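Putative tetR family transcriptional regulator (Streptomyces coelicolor A3, PDB 2Q24) probably binds DNA through a helix-turn-helix motif and regulates transcription as a TetR-family protein that forms an unusual dimer. Local coordinates at the interface of chains A and B. Numbering follows the deposited sequence. Chains: chain A/B, Putative tetR family transcriptional regulator.

Contact 1: the interface of chains A and B. Residues chain A 120, 122-124; chain B 17, 67.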
ATOM      1  N   ASP A 120       6.200 -13.629  -3.356  1.00 34.94           N
ATOM      2  CA  ASP A 120       5.432 -13.125  -2.216  1.00 35.29           C
ATOM      3  C   ASP A 120       4.489 -12.068  -2.724  1.00 34.19           C
ATOM      4  O   ASP A 120       4.821 -10.874  -2.738  1.00 34.73           O
ATOM      5  CB  ASP A 120       6.313 -12.559  -1.093  1.00 36.24           C
ATOM      6  CG  ASP A 120       5.486 -12.007   0.075  1.00 37.90           C
ATOM      7  OD1 ASP A 120       4.325 -12.445   0.262  1.00 38.65           O
ATOM      8  OD2 ASP A 120       6.001 -11.152   0.830  1.00 41.64           O
ATOM      9  N   TYR A 122       1.811 -11.181  -1.303  1.00 27.54           N
ATOM     10  CA  TYR A 122       1.090 -10.544  -0.201  1.00 28.39           C
ATOM     11  C   TYR A 122       1.822  -9.373   0.431  1.00 27.85           C
ATOM     12  O   TYR A 122       1.185  -8.369   0.789  1.00 28.46           O
ATOM     13  CB  TYR A 122       0.736 -11.608   0.868  1.00 28.42           C
ATOM     14  CG  TYR A 122      -0.107 -12.712   0.237  1.00 28.00           C
ATOM     15  CD1 TYR A 122      -1.290 -12.396  -0.413  1.00 28.51           C
ATOM     16  CD2 TYR A 122       0.342 -14.033   0.184  1.00 30.34           C
ATOM     17  CE1 TYR A 122      -2.062 -13.369  -1.042  1.00 29.46           C
ATOM     18  CE2 TYR A 122      -0.434 -15.019  -0.420  1.00 31.71           C
ATOM     19  CZ  TYR A 122      -1.638 -14.668  -1.030  1.00 31.01           C
ATOM     20  OH  TYR A 122      -2.434 -15.607  -1.646  1.00 35.58           O
ATOM     21  N   GLY A 123       3.131  -9.507   0.609  1.00 27.41           N
ATOM     22  CA  GLY A 123       3.948  -8.421   1.225  1.00 27.21           C
ATOM     23  C   GLY A 123       3.257  -7.869   2.467  1.00 26.53           C
ATOM     24  O   GLY A 123       2.908  -8.623   3.367  1.00 28.67           O
ATOM     25  N   ASP A 124       3.046  -6.548   2.493  1.00 26.46           N
ATOM     26  CA  ASP A 124       2.467  -5.878   3.655  1.00 26.14           C
ATOM     27  C   ASP A 124       0.992  -5.571   3.437  1.00 23.99           C
ATOM     28  O   ASP A 124       0.433  -4.644   4.060  1.00 24.22           O
ATOM     29  CB  ASP A 124       3.280  -4.612   4.048  1.00 26.33           C
ATOM     30  CG  ASP A 124       4.585  -4.945   4.809  1.00 32.40           C
ATOM     31  OD1 ASP A 124       4.704  -4.610   6.008  1.00 39.64           O
ATOM     32  OD2 ASP A 124       5.460  -5.578   4.262  1.00 37.13           O
TER
ATOM     33  N   ARG B  17      10.324  -9.835  11.362  1.00 36.93           N
ATOM     34  CA  ARG B  17      10.242  -9.409   9.951  0.50 36.10           C
ATOM     35  C   ARG B  17      10.452  -7.899   9.784  1.00 35.87           C
ATOM     36  O   ARG B  17      11.260  -7.473   8.941  1.00 35.51           O
ATOM     37  CB  ARG B  17       8.933  -9.863   9.276  0.50 36.36           C
ATOM     38  CG  ARG B  17       8.846  -9.507   7.773  0.50 35.77           C
ATOM     39  CD  ARG B  17       7.431  -9.642   7.201  0.50 36.43           C
ATOM     40  NE  ARG B  17       7.277  -9.010   5.877  0.50 35.08           N
ATOM     41  CZ  ARG B  17       7.534  -9.601   4.707  0.50 34.13           C
ATOM     42  NH1 ARG B  17       7.991 -10.843   4.666  0.50 34.23           N
ATOM     43  NH2 ARG B  17       7.340  -8.939   3.567  0.50 32.57           N
ATOM     44  N   ARG B  67       8.771  -2.694  -0.159  1.00 22.81           N
ATOM     45  CA  ARG B  67       7.328  -2.701   0.048  1.00 23.77           C
ATOM     46  C   ARG B  67       6.976  -2.412   1.482  1.00 25.13           C
ATOM     47  O   ARG B  67       5.970  -1.749   1.778  1.00 24.72           O
ATOM     48  CB  ARG B  67       6.768  -4.072  -0.348  1.00 24.94           C
ATOM     49  CG  ARG B  67       6.778  -4.273  -1.850  1.00 23.77           C
ATOM     50  CD  ARG B  67       6.305  -5.682  -2.262  1.00 24.58           C
ATOM     51  NE  ARG B  67       4.909  -5.932  -1.896  1.00 27.06           N
ATOM     52  CZ  ARG B  67       4.224  -7.004  -2.243  1.00 25.52           C
ATOM     53  NH1 ARG B  67       4.827  -7.962  -2.958  1.00 24.41           N
ATOM     54  NH2 ARG B  67       2.953  -7.134  -1.864  1.00 25.25           N
TER
HETATM   55  O   HOH W   1       7.096  -6.446   2.358  1.00 27.37           O
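B:Arg67 and A:Asp120 meet across the dimer interface because the arginine chain leaves its helix with CG beside the backbone N (chi1 -72°) and then bends at chi3 (64°), which turns the guanidinium toward the backbone of the partner. Its NH1 lies 2.9 Å from the carbonyl O of A:Asp120, a weak hydrogen bond bent to 127° at the hydrogen. NH2 comes within 3.4 Å of the carbonyl carbon of A:Tyr122, and A:Gly123 CA rests over one face of the guanidinium, near its rim. The A:Asp120 carboxylate turns to a different arginine: its OD2 meets B:Arg17 NH2 tip to tip at 3.8 Å, a long salt bridge with the two planes nearly perpendicular. The other oxygen, OD1, accepts a hydrogen bond from the backbone N of A:Gly123 at 3.2 Å from above the carboxylate plane, tying the turn to the acid that faces chain B. B:Arg17 NH2 also forms a long salt bridge with A:Asp124 OD2 at 3.9 Å. A water joins the same two groups, 2.8 Å from B:Arg17 NH2 and 2.7 Å from A:Asp124 OD2; both the water and OD2 lie at the guanidinium edge, in its plane. An alanine in place of B:Arg67 would probably leave the A:Asp120 carbonyl without this donor and open a gap beside A:Gly123. Chain A contributes a loop leading into helix 125-142, whereas B:Arg17 begins helix 17-31 and B:Arg67 lies in helix 58-75, so the loop touches two helices of the partner, the first at its N-terminal end.

Contact 2: the interface of chains A and B. Residues chain A 71, 74-75, 78; chain B 127-128, 131.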
ATOM      1  N   ALA A  71      -4.429  -2.196  -3.411  1.00 22.13           N
ATOM      2  CA  ALA A  71      -4.297  -0.747  -3.448  1.00 23.29           C
ATOM      3  C   ALA A  71      -5.593  -0.035  -3.796  1.00 23.66           C
ATOM      4  O   ALA A  71      -5.910   0.983  -3.172  1.00 24.39           O
ATOM      5  CB  ALA A  71      -3.154  -0.312  -4.416  1.00 22.69           C
ATOM      6  N   CYS A  74      -7.666  -0.059  -0.547  1.00 24.24           N
ATOM      7  CA  CYS A  74      -7.176   0.884   0.468  1.00 24.91           C
ATOM      8  C   CYS A  74      -7.351   2.344   0.082  1.00 24.13           C
ATOM      9  O   CYS A  74      -7.763   3.204   0.896  1.00 24.59           O
ATOM     10  CB  CYS A  74      -5.679   0.630   0.846  1.00 23.56           C
ATOM     11  SG  CYS A  74      -5.442  -1.014   1.521  1.00 25.61           S
ATOM     12  N   ASP A  75      -7.112   2.628  -1.188  1.00 24.17           N
ATOM     13  CA  ASP A  75      -7.104   3.990  -1.688  1.00 24.06           C
ATOM     14  C   ASP A  75      -8.502   4.512  -1.942  1.00 22.55           C
ATOM     15  O   ASP A  75      -8.647   5.674  -2.232  1.00 24.48           O
ATOM     16  CB  ASP A  75      -6.284   4.076  -2.991  1.00 25.37           C
ATOM     17  CG  ASP A  75      -4.790   3.775  -2.761  1.00 25.90           C
ATOM     18  OD1 ASP A  75      -4.378   3.714  -1.603  1.00 28.91           O
ATOM     19  OD2 ASP A  75      -4.091   3.543  -3.766  1.00 29.14           O
ATOM     20  N   PRO A  78     -10.224   7.733   1.286  1.00 23.15           N
ATOM     21  CA  PRO A  78     -10.412   9.183   1.375  1.00 24.27           C
ATOM     22  C   PRO A  78     -11.640   9.671   0.528  1.00 23.92           C
ATOM     23  O   PRO A  78     -12.426  10.511   0.985  1.00 23.19           O
ATOM     24  CB  PRO A  78      -9.072   9.755   0.845  1.00 24.05           C
ATOM     25  CG  PRO A  78      -8.054   8.622   1.096  1.00 26.48           C
ATOM     26  CD  PRO A  78      -8.855   7.353   0.846  1.00 23.78           C
TER
ATOM     27  N   GLN B 127       0.497   5.050  -6.087  1.00 24.54           N
ATOM     28  CA  GLN B 127      -0.928   5.263  -5.790  0.50 23.79           C
ATOM     29  C   GLN B 127      -1.187   5.238  -4.278  1.00 23.92           C
ATOM     30  O   GLN B 127      -1.958   6.043  -3.745  1.00 23.70           O
ATOM     31  CB  GLN B 127      -1.774   4.183  -6.488  0.50 23.58           C
ATOM     32  CG  GLN B 127      -1.600   4.136  -8.021  0.50 25.76           C
ATOM     33  CD  GLN B 127      -0.545   3.135  -8.537  0.50 28.44           C
ATOM     34  OE1 GLN B 127       0.662   3.239  -8.258  0.50 23.31           O
ATOM     35  NE2 GLN B 127      -1.011   2.181  -9.344  0.50 30.53           N
ATOM     36  N   LEU B 128      -0.596   4.266  -3.592  1.00 22.27           N
ATOM     37  CA  LEU B 128      -0.787   4.136  -2.130  1.00 22.61           C
ATOM     38  C   LEU B 128      -0.293   5.422  -1.429  1.00 22.98           C
ATOM     39  O   LEU B 128      -0.965   5.983  -0.543  1.00 22.84           O
ATOM     40  CB  LEU B 128       0.002   2.925  -1.606  1.00 22.10           C
ATOM     41  CG  LEU B 128      -0.506   1.522  -1.991  1.00 23.06           C
ATOM     42  CD1 LEU B 128       0.579   0.480  -1.639  1.00 25.63           C
ATOM     43  CD2 LEU B 128      -1.776   1.237  -1.222  1.00 23.87           C
ATOM     44  N   SER B 131      -2.380   8.436  -2.077  1.00 22.98           N
ATOM     45  CA  SER B 131      -3.619   8.395  -1.315  1.00 23.11           C
ATOM     46  C   SER B 131      -3.411   8.790   0.124  1.00 24.01           C
ATOM     47  O   SER B 131      -4.269   9.428   0.712  1.00 23.42           O
ATOM     48  CB  SER B 131      -4.259   7.005  -1.423  1.00 24.05           C
ATOM     49  OG  SER B 131      -5.573   7.005  -0.872  1.00 27.34           O
TER
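The C-terminal end of helix 58-75 of chain A, with the start of the following helix 77-83, packs against the first two turns of helix 125-142 of chain B, a helix-to-helix part of the two-fold dimer interface. A:Ala71 and A:Asp75, one turn apart, face B:Gln127, B:Leu128 and B:Ser131, and A:Pro78 extends the contact toward the serine. The apolar part is formed by the methyl of A:Ala71, whose CB lies 3.8 Å from B:Leu128 CD2. The leucine carries CG anti to its carbonyl carbon (chi1 -70°), and its CD2 branch does the touching, reaching both the alanine and the carboxylate of A:Asp75.

A:Asp75 loses more surface to the partner here than any other residue of the patch, 61 Å², yet no hydrogen bond or salt bridge crosses within this patch. Its carboxylate lies alongside the partner helix, with OD1 against the methylene of B:Ser131, 3.3 Å from CB, and OD2 directed to the backbone at B:Gln127. OD2 is 3.3 Å from the carbonyl O of B:Gln127, two acceptors facing each other without a bond, and 3.6 Å from the backbone N of B:Leu128. The carbonyl would probably disfavour a negative charge on the acid. The patch therefore appears to rest on van der Waals contact and complementary shape, even where polar groups take part.

B:Ser131 fits between A:Asp75 and A:Pro78. Its hydroxyl is anti to the backbone N (chi1 -170°), which carries OG toward the proline ring and leaves the methylene to meet the carboxylate. OG lies 3.6 Å from A:Pro78 CG, while the serine CB sits 3.5 Å from A:Asp75 CG.

The centres of contact 1 and contact 2 lie about 17 Å apart along one two-fold symmetric interface. Helix 58-75 takes part in both, contributed by chain B to contact 1 and by chain A to contact 2. The segment around the start of helix 125-142 is likewise used twice: the preceding loop of chain A in contact 1, the first turns of the helix of chain B in contact 2. Helix 17-31 joins in contact 1 and helix 77-83 in contact 2. Symmetry repeats each contact with the chains exchanged, so charged, water-mediated contacts and bond-free van der Waals packing together hold the unusual dimer.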